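Local coordinates for protein ribulose-bisphosphate carboxylase (Alicyclobacillus acidocaldarius subsp. acidocaldarius, PDB 4NAS) that is a two-domain, dimeric member of the ribulose-bisphosphate carboxylase large-chain family, with a TIM-barrel catalytic domain that carries calcium in this crystal, at residues G36-T41 with A81-N86; E107-R112 with G281-I286; E131-R136 with D261-A266; D158-A163 with R194-K199; L344-Y349 with W383-G388. All coordinates share one frame; numbering follows the deposited sequence.

Interaction 1. Residues G36-T41 with A81-N86; sequences GLTIGT and AYPVAN
Leu37 and Thr38, where helix 26-36 gives way to a loop, pack against Tyr82 and Pro83 at the end of strand 73-83 and Asn86 in the 3-10 turn that follows, and most of the contact is apolar. Leu37 meets the edge of the Tyr82 ring: its CB lies in the ring plane, 3.7 Å from Tyr82 CE2, while Leu37 CD1 reaches the phenol end, 3.7 Å from Tyr82 OH. Thr38, whose side chain crosses that of Tyr82 at about a right angle, contributes its methyl group. Thr38 CG2 approaches Tyr82 CD2 at 3.7 Å and Pro83 CD at 3.9 Å, so one methyl touches both ring and proline. Next to it, Thr38 CB lies 3.8 Å from the amide nitrogen Asn86 ND2.

The polar side of the contact is indirect. A water donates to Leu37 O over 2.7 Å and accepts a weak, 3.4 Å bond from Asn86 ND2. The polar ends otherwise look elsewhere. With OG1 between the backbone N and the carbonyl carbon (chi1 57°), Thr38 hydrogen-bonds to Ala34 O and Gly58 N, whereas Asn86 OD1 pairs with His56 ND1. Ala153 of the second subunit packs on both Ile39 and Asn86, which places this part of the N-terminal domain at the dimer interface.

Thr38 thus serves two sides, its hydroxyl bonded to the helix end and to Gly58, its methyl packed on the strand. Since no direct hydrogen bond joins the segments, their fit rests on buried carbon surfaces and one water link that is weak on the Asn86 side.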
# COMPACT_ATOMS: atom_id res chain seq x y z
N GLY B 36 -11.19 -12.21 17.18
CA GLY B 36 -10.80 -10.81 17.29
C GLY B 36 -10.90 -9.99 16.01
O GLY B 36 -11.13 -8.78 16.07
N LEU B 37 -10.70 -10.62 14.87
CA LEU B 37 -10.76 -9.92 13.58
C LEU B 37 -12.12 -10.04 12.90
O LEU B 37 -12.27 -9.68 11.74
CB LEU B 37 -9.67 -10.44 12.63
CG LEU B 37 -8.25 -10.25 13.15
CD1 LEU B 37 -7.26 -10.76 12.12
CD2 LEU B 37 -7.99 -8.79 13.50
N THR B 38 -13.12 -10.53 13.63
CA THR B 38 -14.46 -10.59 13.08
C THR B 38 -15.48 -9.89 13.99
O THR B 38 -15.90 -8.77 13.70
CB THR B 38 -14.89 -12.03 12.77
OG1 THR B 38 -14.79 -12.83 13.96
CG2 THR B 38 -13.97 -12.62 11.70
N ILE B 39 -15.87 -10.56 15.08
CA ILE B 39 -16.78 -9.98 16.05
C ILE B 39 -16.07 -9.21 17.15
O ILE B 39 -16.71 -8.54 17.98
CB ILE B 39 -17.68 -11.05 16.71
CG1 ILE B 39 -16.84 -12.13 17.40
CG2 ILE B 39 -18.59 -11.67 15.67
CD1 ILE B 39 -17.59 -12.89 18.52
N GLY B 40 -14.74 -9.28 17.17
CA GLY B 40 -13.97 -8.59 18.19
C GLY B 40 -13.91 -9.41 19.46
O GLY B 40 -12.85 -9.91 19.84
N THR B 41 -15.06 -9.54 20.11
CA THR B 41 -15.19 -10.39 21.28
C THR B 41 -16.65 -10.74 21.52
O THR B 41 -17.56 -10.07 21.00
CB THR B 41 -14.63 -9.73 22.56
OG1 THR B 41 -14.95 -10.53 23.70
CG2 THR B 41 -15.23 -8.36 22.75
N ALA B 81 -11.23 -18.49 8.45
CA ALA B 81 -12.40 -18.11 7.65
C ALA B 81 -13.06 -16.83 8.19
O ALA B 81 -13.46 -16.77 9.35
CB ALA B 81 -13.41 -19.24 7.61
N TYR B 82 -13.15 -15.81 7.33
CA TYR B 82 -13.77 -14.52 7.67
C TYR B 82 -15.08 -14.36 6.91
O TYR B 82 -15.07 -14.22 5.68
CB TYR B 82 -12.85 -13.35 7.26
CG TYR B 82 -11.51 -13.37 7.94
CD1 TYR B 82 -10.45 -14.11 7.40
CD2 TYR B 82 -11.27 -12.65 9.10
CE1 TYR B 82 -9.22 -14.13 8.00
CE2 TYR B 82 -10.01 -12.66 9.70
CZ TYR B 82 -9.00 -13.42 9.14
OH TYR B 82 -7.75 -13.47 9.69
N PRO B 83 -16.20 -14.36 7.63
CA PRO B 83 -17.53 -14.31 7.01
C PRO B 83 -17.62 -13.10 6.10
O PRO B 83 -17.18 -12.02 6.49
CB PRO B 83 -18.47 -14.12 8.21
CG PRO B 83 -17.75 -14.74 9.35
CD PRO B 83 -16.27 -14.46 9.10
N VAL B 84 -18.16 -13.27 4.90
CA VAL B 84 -18.17 -12.19 3.91
C VAL B 84 -19.10 -11.05 4.33
O VAL B 84 -18.96 -9.91 3.87
CB VAL B 84 -18.59 -12.75 2.53
CG1 VAL B 84 -18.82 -11.64 1.49
CG2 VAL B 84 -17.53 -13.71 2.05
N ALA B 85 -20.03 -11.35 5.22
CA ALA B 85 -20.99 -10.37 5.68
C ALA B 85 -20.36 -9.23 6.45
O ALA B 85 -21.01 -8.21 6.67
CB ALA B 85 -22.08 -11.02 6.52
N ASN B 86 -19.10 -9.39 6.87
CA ASN B 86 -18.42 -8.31 7.58
C ASN B 86 -17.68 -7.35 6.66
O ASN B 86 -17.15 -6.32 7.12
CB ASN B 86 -17.44 -8.86 8.62
CG ASN B 86 -18.11 -9.75 9.61
OD1 ASN B 86 -19.32 -9.66 9.81
ND2 ASN B 86 -17.34 -10.64 10.22
O HOH W 1 -14.29 -9.22 10.05

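Interaction 2. Residues E107-R112 with G281-I286; sequences EIRLER and GIAADI
Leu110 and Ile282 form a parallel beta bridge, by which strand 108-114 of the N-terminal domain takes on a short, weakly bonded strand from the catalytic-domain part of the chain, outermost in the sheet within this chain. Leu110 uses both its backbone polar atoms: its N donates to Gly281 O over 2.9 Å, and Leu110 O receives Ala283 N at 2.9 Å in a straighter bond (165° at the hydrogen). Ala283 is the N-cap residue of helix 284-295, whose Ile286 sends CD1 to within 3.7 Å of Glu111 O and 4.2 Å of Leu110 CG.

Arg109 covers the other side of the bridge. CG, anti to the backbone N (chi1 180°), lies against Gly281 O; the chain, extended from CG to NE, carries the guanidinium on, and one of its faces covers Ala283, NH1 standing 3.8 Å from Ala283 CA. Arg109 NH1 also makes a 2.9 Å salt bridge to Glu111 OE2, met nearly along the C-O axis. Arg109 NE and NH2 bond to Tyr280 O and Tyr275 O, and a water accepts from both NH2 and Ala284 N. Glu111 forms a classic beta bulge with Arg112 opposite Thr16, and two waters join Glu111 O to the Asp285 carboxylate.

Partners at all three nitrogens therefore fix the guanidinium in rotation; its charge is probably offset by Glu111, with the carbonyls taking N-H bonds, while two backbone bonds and shared waters join the domains.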
# COMPACT_ATOMS: atom_id res chain seq x y z
N GLU B 107 6.73 -12.42 12.70
CA GLU B 107 6.97 -13.18 11.47
C GLU B 107 5.72 -13.90 10.98
O GLU B 107 5.41 -14.98 11.43
CB GLU B 107 8.10 -14.19 11.69
CG GLU B 107 8.45 -14.96 10.43
CD GLU B 107 9.71 -15.77 10.58
OE1 GLU B 107 10.47 -15.51 11.54
OE2 GLU B 107 9.93 -16.68 9.74
N ILE B 108 5.01 -13.28 10.04
CA ILE B 108 3.78 -13.85 9.52
C ILE B 108 3.60 -13.32 8.10
O ILE B 108 3.98 -12.19 7.83
CB ILE B 108 2.55 -13.44 10.37
CG1 ILE B 108 1.29 -14.13 9.87
CG2 ILE B 108 2.35 -11.89 10.43
CD1 ILE B 108 0.15 -14.09 10.89
N ARG B 109 3.05 -14.13 7.20
CA ARG B 109 2.92 -13.76 5.80
C ARG B 109 1.65 -14.32 5.21
O ARG B 109 1.35 -15.52 5.39
CB ARG B 109 4.15 -14.28 5.03
CG ARG B 109 4.20 -14.01 3.54
CD ARG B 109 5.49 -14.63 2.95
NE ARG B 109 5.99 -13.89 1.80
CZ ARG B 109 5.90 -14.29 0.55
NH1 ARG B 109 5.31 -15.44 0.25
NH2 ARG B 109 6.39 -13.53 -0.42
N LEU B 110 0.90 -13.49 4.50
CA LEU B 110 -0.32 -13.94 3.83
C LEU B 110 -0.00 -14.66 2.51
O LEU B 110 0.56 -14.05 1.57
CB LEU B 110 -1.26 -12.75 3.60
CG LEU B 110 -2.56 -13.02 2.84
CD1 LEU B 110 -3.47 -13.97 3.62
CD2 LEU B 110 -3.26 -11.68 2.60
N GLU B 111 -0.38 -15.94 2.44
CA GLU B 111 0.04 -16.86 1.39
C GLU B 111 -1.06 -17.14 0.38
O GLU B 111 -0.80 -17.40 -0.80
CB GLU B 111 0.43 -18.21 2.01
CG GLU B 111 1.66 -18.18 2.90
CD GLU B 111 2.95 -18.21 2.10
OE1 GLU B 111 3.60 -19.27 2.06
OE2 GLU B 111 3.30 -17.16 1.51
N ARG B 112 -2.30 -17.13 0.86
CA ARG B 112 -3.42 -17.51 0.01
C ARG B 112 -4.71 -16.85 0.47
O ARG B 112 -4.97 -16.69 1.68
CB ARG B 112 -3.59 -19.04 -0.03
CG ARG B 112 -4.69 -19.50 -0.99
CD ARG B 112 -4.93 -21.02 -0.97
NE ARG B 112 -5.82 -21.41 -2.05
CZ ARG B 112 -6.26 -22.65 -2.26
NH1 ARG B 112 -5.89 -23.62 -1.45
NH2 ARG B 112 -7.07 -22.91 -3.28
N GLY B 281 5.03 -10.20 4.88
CA GLY B 281 4.26 -9.58 3.81
C GLY B 281 3.16 -10.41 3.17
O GLY B 281 2.54 -11.25 3.81
N ILE B 282 2.93 -10.17 1.88
CA ILE B 282 1.89 -10.82 1.12
C ILE B 282 2.52 -11.43 -0.12
O ILE B 282 3.31 -10.77 -0.78
CB ILE B 282 0.85 -9.78 0.65
CG1 ILE B 282 0.29 -8.99 1.82
CG2 ILE B 282 -0.28 -10.44 -0.11
CD1 ILE B 282 -0.61 -7.87 1.40
N ALA B 283 2.16 -12.68 -0.46
CA ALA B 283 2.72 -13.37 -1.63
C ALA B 283 2.57 -12.58 -2.94
O ALA B 283 1.53 -11.95 -3.20
CB ALA B 283 2.10 -14.75 -1.79
N ALA B 284 3.58 -12.66 -3.79
CA ALA B 284 3.55 -11.91 -5.04
C ALA B 284 2.39 -12.28 -5.94
O ALA B 284 1.89 -11.42 -6.64
CB ALA B 284 4.86 -12.03 -5.79
N ASP B 285 1.92 -13.52 -5.92
CA ASP B 285 0.82 -13.87 -6.82
C ASP B 285 -0.49 -13.19 -6.42
O ASP B 285 -1.40 -13.00 -7.24
CB ASP B 285 0.64 -15.38 -6.93
CG ASP B 285 0.32 -16.02 -5.60
OD1 ASP B 285 1.19 -15.97 -4.71
OD2 ASP B 285 -0.80 -16.54 -5.45
N ILE B 286 -0.60 -12.85 -5.14
CA ILE B 286 -1.80 -12.18 -4.66
C ILE B 286 -1.68 -10.71 -5.08
O ILE B 286 -2.58 -10.15 -5.69
CB ILE B 286 -1.95 -12.31 -3.12
CG1 ILE B 286 -2.19 -13.77 -2.72
CG2 ILE B 286 -3.07 -11.35 -2.57
CD1 ILE B 286 -2.10 -14.00 -1.19
O HOH W 2 4.05 -9.28 7.62
O HOH W 3 5.60 -14.68 -3.05
O HOH W 4 1.20 -17.75 -2.91
O HOH W 5 -1.82 -17.56 -3.33

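Interaction 3. Residues E131-R136 with D261-A266; sequences EGVRRR and DVPILA
Two bends in the Arg136 side chain, at chi2 (-96°, which sets CD) and chi3 (-60°, which sets NE), turn it from helix 129-137 toward Asp261, Val262 and Pro263. The chi2 value lies away from the staggered positions. At the end of the chain, Arg136 NH1 donates to Asp261 O over 2.8 Å. This bond is short but bent, the donor standing well above the plane of the carbonyl group and the oxygen in turn tilted out of the guanidinium plane. The Asp261 carboxylate adds a second, looser attraction: OD2 lies at the guanidinium edge, 3.9 Å from Arg136 NH1, a long salt bridge.

One face of the same flat group rests on a proline. Pro263 CD sits 3.4 Å above the guanidinium plane, displaced toward the rim, and is 3.7 Å from Arg136 NH2. Val262 is also near, its CB 4.1 Å from that nitrogen. One helical turn earlier, Val133 CG2 touches Pro263 CB at 4.2 Å, so the proline ring is met by an apolar and a charged side chain of one helix. Arginine here works as the usual dual group, polar in its N-H bonds and nearly apolar across its face.

Phe128, just ahead of helix 129-137, touches both Arg136 and Pro263, and Val133 also packs on Leu144 of strand 144-146. The 261-263 loop leads directly into strand 264-267, which runs between strands 238-242 and 299-303, so helix 129-137 lies against the loop that enters this strand in the TIM-barrel domain.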
# COMPACT_ATOMS: atom_id res chain seq x y z
N GLU B 131 -9.43 -10.33 -24.82
CA GLU B 131 -10.17 -10.14 -26.07
C GLU B 131 -10.42 -8.67 -26.44
O GLU B 131 -10.46 -8.32 -27.62
CB GLU B 131 -11.50 -10.91 -26.02
N GLY B 132 -10.60 -7.82 -25.44
CA GLY B 132 -10.90 -6.41 -25.67
C GLY B 132 -9.67 -5.59 -26.02
O GLY B 132 -9.75 -4.64 -26.79
N VAL B 133 -8.52 -5.96 -25.46
CA VAL B 133 -7.27 -5.32 -25.85
C VAL B 133 -6.97 -5.66 -27.30
O VAL B 133 -6.62 -4.78 -28.10
CB VAL B 133 -6.09 -5.79 -24.98
CG1 VAL B 133 -4.75 -5.40 -25.65
CG2 VAL B 133 -6.19 -5.21 -23.58
N ARG B 134 -7.12 -6.94 -27.65
CA ARG B 134 -6.85 -7.37 -29.03
C ARG B 134 -7.74 -6.65 -30.03
O ARG B 134 -7.29 -6.28 -31.12
CB ARG B 134 -7.04 -8.89 -29.18
CG ARG B 134 -5.95 -9.73 -28.57
CD ARG B 134 -6.10 -11.20 -28.95
NE ARG B 134 -5.04 -12.01 -28.34
CZ ARG B 134 -3.79 -12.07 -28.80
NH1 ARG B 134 -3.45 -11.36 -29.87
NH2 ARG B 134 -2.88 -12.82 -28.20
N ARG B 135 -9.02 -6.50 -29.67
CA ARG B 135 -10.00 -5.84 -30.51
C ARG B 135 -9.69 -4.36 -30.66
O ARG B 135 -9.79 -3.82 -31.75
CB ARG B 135 -11.39 -6.02 -29.91
CG ARG B 135 -12.52 -5.53 -30.81
CD ARG B 135 -13.80 -5.33 -30.01
NE ARG B 135 -14.90 -4.97 -30.89
N ARG B 136 -9.34 -3.70 -29.56
CA ARG B 136 -8.99 -2.28 -29.64
C ARG B 136 -7.79 -2.05 -30.55
O ARG B 136 -7.79 -1.12 -31.36
CB ARG B 136 -8.68 -1.72 -28.26
CG ARG B 136 -9.86 -1.63 -27.34
CD ARG B 136 -10.46 -0.26 -27.37
NE ARG B 136 -9.49 0.74 -26.94
CZ ARG B 136 -9.83 1.89 -26.36
NH1 ARG B 136 -11.11 2.13 -26.13
NH2 ARG B 136 -8.90 2.76 -26.00
N ASP B 261 -12.76 4.81 -20.91
CA ASP B 261 -12.98 3.85 -21.97
C ASP B 261 -11.66 3.48 -22.63
O ASP B 261 -11.46 3.67 -23.82
CB ASP B 261 -13.95 4.44 -22.99
CG ASP B 261 -14.47 3.40 -23.94
OD1 ASP B 261 -14.81 2.30 -23.45
OD2 ASP B 261 -14.50 3.68 -25.15
N VAL B 262 -10.75 2.95 -21.83
CA VAL B 262 -9.41 2.67 -22.27
C VAL B 262 -8.83 1.54 -21.39
O VAL B 262 -9.14 1.47 -20.20
CB VAL B 262 -8.58 3.95 -22.12
CG1 VAL B 262 -8.76 4.51 -20.72
CG2 VAL B 262 -7.12 3.70 -22.40
N PRO B 263 -8.01 0.64 -21.98
CA PRO B 263 -7.45 -0.43 -21.13
C PRO B 263 -6.53 0.10 -20.04
O PRO B 263 -5.88 1.14 -20.21
CB PRO B 263 -6.66 -1.28 -22.12
CG PRO B 263 -7.34 -1.07 -23.44
CD PRO B 263 -7.81 0.36 -23.42
N ILE B 264 -6.46 -0.62 -18.92
CA ILE B 264 -5.51 -0.30 -17.86
C ILE B 264 -4.25 -1.19 -17.95
O ILE B 264 -4.32 -2.41 -18.07
CB ILE B 264 -6.18 -0.43 -16.46
CG1 ILE B 264 -7.29 0.63 -16.32
CG2 ILE B 264 -5.12 -0.37 -15.35
CD1 ILE B 264 -8.19 0.43 -15.11
N LEU B 265 -3.09 -0.56 -17.89
CA LEU B 265 -1.83 -1.28 -17.91
C LEU B 265 -1.25 -1.17 -16.49
O LEU B 265 -0.70 -0.14 -16.09
CB LEU B 265 -0.88 -0.68 -18.97
CG LEU B 265 0.61 -1.09 -18.97
CD1 LEU B 265 0.77 -2.58 -19.32
CD2 LEU B 265 1.45 -0.22 -19.96
N ALA B 266 -1.42 -2.24 -15.72
CA ALA B 266 -0.95 -2.29 -14.33
C ALA B 266 0.56 -2.45 -14.17
O ALA B 266 1.15 -3.48 -14.55
CB ALA B 266 -1.66 -3.35 -13.59

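Interaction 4. Residues D158-A163 with R194-K199; sequences DELVEA and RAYAAK
The phenol oxygen of Tyr196 has no hydrogen bond across this contact and meets carbon atoms of Leu160. Leu160 CB comes to 3.3 Å of Tyr196 OH, and Leu160 CD1 follows at 3.9 Å. The ring presents its edge to the neighbouring helix. A chi2 of 4° turns CD1 toward Val161, whose CG2 lies near the ring plane, 4.0 Å from Tyr196 CE1. The same Val161 methyl touches Ala195 CB at 3.8 Å, while the other, Val161 CG1, lies 4.0 Å from Lys199 CD. Lys199 bends at chi2 and offers its aliphatic part here, its NZ having a long, weak ion pair with Glu202.

These are helices 157-168 and 189-207, successive in the chain and set around the TIM barrel; the axes of the two segments approach to 9.8 Å and cross at -41°. Phe164 stacks on the Tyr196 ring, which Tyr213 also meets, and Glu159 makes a salt bridge to Arg49 of the second subunit.

With no hydrogen bond between them, the contact between these segments is van der Waals packing, Val161 lying among Ala195, Tyr196 and Lys199.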
# COMPACT_ATOMS: atom_id res chain seq x y z
N ASP B 158 8.95 17.75 -28.58
CA ASP B 158 9.53 17.41 -29.88
C ASP B 158 10.51 16.24 -29.80
O ASP B 158 10.48 15.33 -30.64
CB ASP B 158 10.23 18.62 -30.50
CG ASP B 158 9.29 19.49 -31.32
OD1 ASP B 158 8.16 19.75 -30.87
OD2 ASP B 158 9.70 19.91 -32.42
N GLU B 159 11.39 16.27 -28.80
CA GLU B 159 12.34 15.19 -28.60
C GLU B 159 11.60 13.90 -28.25
O GLU B 159 11.95 12.82 -28.74
CB GLU B 159 13.33 15.54 -27.50
CG GLU B 159 14.25 16.66 -27.89
CD GLU B 159 15.04 17.23 -26.74
OE1 GLU B 159 15.96 18.04 -27.01
OE2 GLU B 159 14.76 16.88 -25.58
N LEU B 160 10.58 14.03 -27.41
CA LEU B 160 9.77 12.89 -27.02
C LEU B 160 9.11 12.26 -28.25
O LEU B 160 9.11 11.03 -28.41
CB LEU B 160 8.72 13.34 -26.00
CG LEU B 160 9.25 13.59 -24.59
CD1 LEU B 160 8.15 14.20 -23.72
CD2 LEU B 160 9.77 12.28 -24.00
N VAL B 161 8.57 13.11 -29.12
CA VAL B 161 7.83 12.65 -30.29
C VAL B 161 8.71 11.81 -31.20
O VAL B 161 8.30 10.74 -31.68
CB VAL B 161 7.21 13.84 -31.05
CG1 VAL B 161 7.00 13.51 -32.54
CG2 VAL B 161 5.91 14.28 -30.38
N GLU B 162 9.94 12.28 -31.40
CA GLU B 162 10.91 11.58 -32.23
C GLU B 162 11.23 10.21 -31.64
O GLU B 162 11.37 9.23 -32.37
CB GLU B 162 12.19 12.39 -32.38
CG GLU B 162 13.33 11.62 -32.99
N ALA B 163 11.35 10.17 -30.31
CA ALA B 163 11.65 8.95 -29.59
C ALA B 163 10.47 8.00 -29.73
O ALA B 163 10.65 6.78 -29.81
CB ALA B 163 11.94 9.25 -28.12
N ARG B 194 -2.07 13.54 -27.56
CA ARG B 194 -2.40 14.20 -28.83
C ARG B 194 -1.30 14.04 -29.86
O ARG B 194 -1.55 13.66 -30.99
CB ARG B 194 -2.66 15.69 -28.62
CG ARG B 194 -3.97 16.04 -27.95
CD ARG B 194 -4.37 17.49 -28.24
NE ARG B 194 -5.42 17.96 -27.34
CZ ARG B 194 -5.19 18.44 -26.11
NH1 ARG B 194 -3.95 18.51 -25.64
NH2 ARG B 194 -6.20 18.84 -25.36
N ALA B 195 -0.07 14.33 -29.43
CA ALA B 195 1.09 14.39 -30.33
C ALA B 195 1.52 13.02 -30.85
O ALA B 195 1.79 12.87 -32.05
CB ALA B 195 2.26 15.08 -29.64
N TYR B 196 1.58 12.03 -29.96
CA TYR B 196 1.99 10.68 -30.35
C TYR B 196 0.93 10.06 -31.27
O TYR B 196 1.25 9.21 -32.10
CB TYR B 196 2.23 9.77 -29.14
CG TYR B 196 3.30 10.21 -28.16
CD1 TYR B 196 3.98 11.43 -28.31
CD2 TYR B 196 3.64 9.41 -27.07
CE1 TYR B 196 4.95 11.82 -27.41
CE2 TYR B 196 4.60 9.79 -26.17
CZ TYR B 196 5.25 10.99 -26.33
OH TYR B 196 6.20 11.34 -25.41
N ALA B 197 -0.32 10.47 -31.10
CA ALA B 197 -1.38 10.06 -32.00
C ALA B 197 -1.07 10.44 -33.45
O ALA B 197 -1.14 9.60 -34.35
CB ALA B 197 -2.71 10.67 -31.58
N ALA B 198 -0.72 11.70 -33.67
CA ALA B 198 -0.43 12.16 -35.03
C ALA B 198 0.79 11.45 -35.63
O ALA B 198 0.75 11.02 -36.78
CB ALA B 198 -0.25 13.68 -35.07
N LYS B 199 1.86 11.32 -34.84
CA LYS B 199 3.08 10.69 -35.32
C LYS B 199 2.77 9.25 -35.70
O LYS B 199 3.19 8.77 -36.76
CB LYS B 199 4.15 10.73 -34.23
CG LYS B 199 5.54 10.28 -34.67
CD LYS B 199 6.15 11.22 -35.73
CE LYS B 199 7.65 10.97 -35.86
NZ LYS B 199 8.17 11.23 -37.25

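Interaction 5. Residues L344-Y349 with W383-G388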
# COMPACT_ATOMS: atom_id res chain seq x y z
N LEU B 344 14.43 -15.28 -26.92
CA LEU B 344 13.61 -15.90 -25.89
C LEU B 344 12.18 -16.13 -26.37
O LEU B 344 11.44 -16.87 -25.73
CB LEU B 344 13.63 -15.08 -24.59
CG LEU B 344 13.13 -15.77 -23.31
CD1 LEU B 344 14.09 -16.89 -22.86
CD2 LEU B 344 12.82 -14.78 -22.15
N VAL B 345 11.80 -15.51 -27.49
CA VAL B 345 10.44 -15.62 -28.01
C VAL B 345 9.83 -17.04 -28.09
O VAL B 345 8.69 -17.23 -27.67
CB VAL B 345 10.20 -14.82 -29.32
CG1 VAL B 345 8.90 -15.23 -29.99
CG2 VAL B 345 10.17 -13.32 -29.02
N PRO B 346 10.58 -18.02 -28.62
CA PRO B 346 10.00 -19.36 -28.66
C PRO B 346 9.73 -19.95 -27.27
O PRO B 346 8.74 -20.64 -27.09
CB PRO B 346 11.08 -20.20 -29.37
CG PRO B 346 11.85 -19.21 -30.17
CD PRO B 346 11.89 -17.97 -29.31
N ARG B 347 10.62 -19.69 -26.32
CA ARG B 347 10.40 -20.13 -24.95
C ARG B 347 9.18 -19.43 -24.40
O ARG B 347 8.37 -20.03 -23.69
CB ARG B 347 11.63 -19.85 -24.07
CG ARG B 347 11.42 -20.16 -22.59
CD ARG B 347 10.90 -21.60 -22.34
NE ARG B 347 11.97 -22.59 -22.41
CZ ARG B 347 12.77 -22.88 -21.40
NH1 ARG B 347 13.72 -23.79 -21.54
NH2 ARG B 347 12.63 -22.25 -20.23
N LEU B 348 9.05 -18.15 -24.73
CA LEU B 348 7.89 -17.39 -24.25
C LEU B 348 6.57 -17.93 -24.82
O LEU B 348 5.56 -17.93 -24.13
CB LEU B 348 8.06 -15.89 -24.49
CG LEU B 348 9.11 -15.27 -23.55
CD1 LEU B 348 9.51 -13.86 -23.98
CD2 LEU B 348 8.63 -15.29 -22.08
N TYR B 349 6.59 -18.39 -26.07
CA TYR B 349 5.41 -19.04 -26.64
C TYR B 349 5.04 -20.28 -25.83
O TYR B 349 3.87 -20.58 -25.61
CB TYR B 349 5.67 -19.45 -28.08
CG TYR B 349 5.24 -18.47 -29.14
CD1 TYR B 349 6.08 -17.44 -29.55
CD2 TYR B 349 4.01 -18.60 -29.78
CE1 TYR B 349 5.71 -16.56 -30.54
CE2 TYR B 349 3.63 -17.72 -30.78
CZ TYR B 349 4.49 -16.70 -31.16
OH TYR B 349 4.13 -15.80 -32.14
N TRP B 383 7.46 -14.45 -36.57
CA TRP B 383 7.35 -15.12 -37.86
C TRP B 383 7.96 -16.52 -37.85
O TRP B 383 7.37 -17.47 -38.36
CB TRP B 383 7.98 -14.28 -38.98
CG TRP B 383 7.81 -14.92 -40.34
CD1 TRP B 383 6.80 -14.70 -41.23
CD2 TRP B 383 8.67 -15.90 -40.94
NE1 TRP B 383 6.97 -15.48 -42.35
CE2 TRP B 383 8.11 -16.22 -42.20
CE3 TRP B 383 9.85 -16.54 -40.54
CZ2 TRP B 383 8.69 -17.15 -43.06
CZ3 TRP B 383 10.42 -17.46 -41.40
CH2 TRP B 383 9.85 -17.76 -42.64
N ALA B 384 9.15 -16.64 -37.27
CA ALA B 384 9.85 -17.91 -37.29
C ALA B 384 9.02 -18.96 -36.57
O ALA B 384 8.83 -20.07 -37.08
CB ALA B 384 11.24 -17.78 -36.66
N VAL B 385 8.54 -18.61 -35.39
CA VAL B 385 7.72 -19.53 -34.60
C VAL B 385 6.47 -19.97 -35.34
O VAL B 385 6.15 -21.17 -35.39
CB VAL B 385 7.28 -18.90 -33.27
CG1 VAL B 385 6.28 -19.83 -32.56
CG2 VAL B 385 8.48 -18.64 -32.39
N GLU B 386 5.75 -19.01 -35.92
CA GLU B 386 4.52 -19.28 -36.65
C GLU B 386 4.75 -20.24 -37.80
O GLU B 386 3.86 -21.00 -38.17
CB GLU B 386 3.92 -17.99 -37.19
CG GLU B 386 3.26 -17.10 -36.14
CD GLU B 386 2.61 -15.87 -36.77
OE1 GLU B 386 2.68 -15.74 -38.02
OE2 GLU B 386 2.04 -15.04 -36.03
N HIS B 387 5.95 -20.21 -38.37
CA HIS B 387 6.25 -21.06 -39.52
C HIS B 387 7.15 -22.26 -39.19
O HIS B 387 7.63 -22.95 -40.10
CB HIS B 387 6.80 -20.23 -40.68
CG HIS B 387 5.80 -19.25 -41.23
ND1 HIS B 387 5.60 -18.00 -40.67
CD2 HIS B 387 4.93 -19.35 -42.25
CE1 HIS B 387 4.65 -17.37 -41.34
NE2 HIS B 387 4.23 -18.16 -42.31
N GLY B 388 7.34 -22.51 -37.90
CA GLY B 388 8.10 -23.67 -37.45
C GLY B 388 9.57 -23.60 -37.82
O GLY B 388 10.28 -24.60 -37.79
O HOH W 6 1.59 -16.52 -33.28
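Val385 makes a CH-pi contact with Tyr349, joining helix 345-352 to the end of helix 371-386 at the surface of the catalytic domain. Val385 CG1, anti to the backbone N (chi1 173°), stands 3.6 Å from the centroid of the Tyr349 ring and only 2° off its normal, so the methyl carbon sits over the centre of one face, its bond to CB running nearly parallel to the ring. The other branch, Val385 CG2, also borders the ring and lies 4.1 Å from Pro346 CG and 4.2 Å from Val345 CG1. Val345 itself also packs on Leu358 of strand 357-359.

Just past Val385 a Schellman motif ends the helix: Gly388, at positive phi, is the C-prime residue, with Val389 N bonded to Ala384 O and Gly388 N to Val385 O. Glu386, next to Val385 in the chain, reaches Tyr349 through a water, which lies in the plane of the ring, 2.9 Å from Tyr349 OH, and donates to Glu386 OE2 over 3.2 Å. In the same helix end, His387 ND1 donates to Trp383 O at 3.0 Å, while His387 N bonds to that oxygen from the opposite face of the carbonyl plane.

In the fold
Interactions 1 and 2 reach the same mixed sheet of the N-terminal domain, with centres about 20 Å apart; interaction 2 also draws in a strand and helix from the catalytic-domain part of the chain and so ties the domains together. Interactions 3, 4 and 5 all lie in the TIM-barrel domain, where 3 and 4 have centres about 22 Å apart, and 3 and 5 about 24 Å. Along the chain, interaction 1 closes first; interaction 2 then spans a long loop that contains 3, with 4 nested inside it, before 5 follows. Interactions 1 and 4, about 53 Å apart between centres, lie on opposite sides of the chain's centre, yet both reach the second subunit.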